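PDB 4D3D: imine reductase from Bacillus cereus, which catalyses the NADPH-dependent, S-selective reduction of the cyclic imine 2-methylpyrroline to the corresponding amine. Local coordinates for the interface of chains A and B. Residues are numbered along the deposited sequence; one frame, centred on the assembly and turned at random. Chains: chain A/B, Imine reductase.

The interface of chains A and B. Residues chain A 225, 229, 232, 296; chain B 190, 193-194, 198.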
loop_
_atom_site.group_PDB
_atom_site.type_symbol
_atom_site.label_atom_id
_atom_site.label_comp_id
_atom_site.label_asym_id
_atom_site.label_seq_id
_atom_site.Cartn_x
_atom_site.Cartn_y
_atom_site.Cartn_z
ATOM N N MET A 225 8.831 -3.589 -2.544
ATOM C CA MET A 225 8.351 -2.239 -2.405
ATOM C C MET A 225 7.559 -2.139 -1.107
ATOM O O MET A 225 7.768 -1.208 -0.290
ATOM C CB MET A 225 7.429 -1.861 -3.574
ATOM C CG MET A 225 6.760 -0.486 -3.406
ATOM S SD MET A 225 7.941 0.840 -3.070
ATOM C CE MET A 225 8.696 1.086 -4.693
ATOM N N LEU A 229 8.385 0.215 2.793
ATOM C CA LEU A 229 7.590 1.302 3.244
ATOM C C LEU A 229 7.842 1.696 4.699
ATOM O O LEU A 229 7.820 2.888 5.029
ATOM C CB LEU A 229 6.097 1.071 2.944
ATOM C CG LEU A 229 5.766 0.929 1.431
ATOM C CD1 LEU A 229 4.301 0.813 1.196
ATOM C CD2 LEU A 229 6.401 2.016 0.538
ATOM N N PHE A 232 10.379 4.485 5.135
ATOM C CA PHE A 232 9.875 5.797 4.853
ATOM C C PHE A 232 9.062 6.326 6.021
ATOM O O PHE A 232 9.142 7.483 6.404
ATOM C CB PHE A 232 9.042 5.809 3.511
ATOM C CG PHE A 232 9.863 5.580 2.276
ATOM C CD1 PHE A 232 10.194 4.311 1.832
ATOM C CD2 PHE A 232 10.368 6.660 1.564
ATOM C CE1 PHE A 232 10.995 4.104 0.727
ATOM C CE2 PHE A 232 11.145 6.452 0.447
ATOM C CZ PHE A 232 11.496 5.199 0.044
ATOM N N PHE A 296 6.191 15.816 -0.041
ATOM C CA PHE A 296 4.836 15.262 -0.317
ATOM C C PHE A 296 4.116 14.908 0.980
ATOM O O PHE A 296 2.885 14.775 0.968
ATOM C CB PHE A 296 4.915 13.998 -1.202
ATOM C CG PHE A 296 5.191 12.717 -0.447
ATOM C CD1 PHE A 296 6.469 12.295 -0.156
ATOM C CD2 PHE A 296 4.126 11.866 -0.120
ATOM C CE1 PHE A 296 6.716 11.108 0.501
ATOM C CE2 PHE A 296 4.353 10.649 0.516
ATOM C CZ PHE A 296 5.647 10.279 0.850
ATOM N N GLN B 190 5.661 -0.431 -9.549
ATOM C CA GLN B 190 6.136 -0.274 -8.162
ATOM C C GLN B 190 5.768 1.125 -7.617
ATOM O O GLN B 190 5.381 1.295 -6.418
ATOM C CB GLN B 190 7.643 -0.536 -8.058
ATOM C CG GLN B 190 8.059 -2.005 -8.086
ATOM C CD GLN B 190 9.545 -2.136 -7.745
ATOM O OE1 GLN B 190 9.967 -2.844 -6.790
ATOM N NE2 GLN B 190 10.318 -1.310 -8.404
ATOM N N ILE B 193 2.097 1.321 -6.390
ATOM C CA ILE B 193 2.029 0.865 -4.953
ATOM C C ILE B 193 2.612 1.926 -3.992
ATOM O O ILE B 193 1.942 2.295 -3.030
ATOM C CB ILE B 193 2.727 -0.462 -4.793
ATOM C CG1 ILE B 193 1.991 -1.564 -5.543
ATOM C CG2 ILE B 193 2.790 -0.820 -3.335
ATOM C CD1 ILE B 193 2.702 -2.923 -5.552
ATOM N N PHE B 194 3.801 2.432 -4.275
ATOM C CA PHE B 194 4.433 3.403 -3.406
ATOM C C PHE B 194 3.543 4.555 -3.071
ATOM O O PHE B 194 3.264 4.859 -1.907
ATOM C CB PHE B 194 5.797 3.923 -3.947
ATOM C CG PHE B 194 6.422 4.930 -2.981
ATOM C CD1 PHE B 194 7.205 4.453 -1.933
ATOM C CD2 PHE B 194 6.256 6.295 -3.141
ATOM C CE1 PHE B 194 7.790 5.353 -1.042
ATOM C CE2 PHE B 194 6.776 7.188 -2.217
ATOM C CZ PHE B 194 7.541 6.695 -1.177
ATOM N N MET B 198 1.596 4.941 0.414
ATOM C CA MET B 198 2.049 6.022 1.300
ATOM C C MET B 198 0.994 7.092 1.547
ATOM O O MET B 198 0.843 7.620 2.695
ATOM C CB MET B 198 3.331 6.637 0.761
ATOM C CG MET B 198 4.522 5.755 0.962
ATOM S SD MET B 198 4.937 5.188 2.626
ATOM C CE MET B 198 5.261 6.761 3.427
#
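In this patch of the imine reductase dimer, helix 215-242 of chain A offers A:Met225, A:Leu229 and A:Phe232, spaced at about one turn, to helix 182-210 of chain B, both belonging to the helical C-terminal domain that follows the Rossmann-type NADPH-binding domain in this family. The patch is one half of a pair in a two-fold symmetric interface; its twin has the chains exchanged. Its contacts are apolar, and no N or O comes within bonding reach across it.

The aromatic contact is an edge-to-face pair. B:Phe194 has CG anti to its backbone N (chi1 -179°), which sets the ring with CE1 directed at the face of A:Phe232. This carbon stands over the centre of that ring, 3.6 Å above its plane, with the two planes turned 71° to each other. Being nearly equidistant from all the ring carbons, CE1 is centred on the face rather than leaning on its rim. CG of B:Met198, a neighbour on the same helix, lies over one face of the B:Phe194 ring, offset toward the rim, and may limit its rotation.

Aliphatic and thioether groups pack around this pair. Branch CD2 of A:Leu229 reaches the CD1 rim of B:Phe194 at 3.6 Å, the two side chains crossing obliquely; the same methyl lies 4.1 Å from SD of B:Met198. A:Met225, also with CG anti to the backbone N but bent at chi2 (53°) and chi3, crosses the base of B:Phe194 at about a right angle, its SD 3.9 Å from CB. The bend carries its methyl CE to CB of B:Gln190 and to within 3.7 Å of that residue's backbone O, a van der Waals contact. Lower on the chain, CG passes CG2 of B:Ile193.

B:Met198, likewise bent, spans two phenylalanines: its terminal CE lies 3.9 Å from CB of A:Phe232, whereas its CB lies 4.1 Å from CE2 of A:Phe296, a residue of the 3-10 helix 296-299, a looser contact made with the side chains crossing at about a right angle.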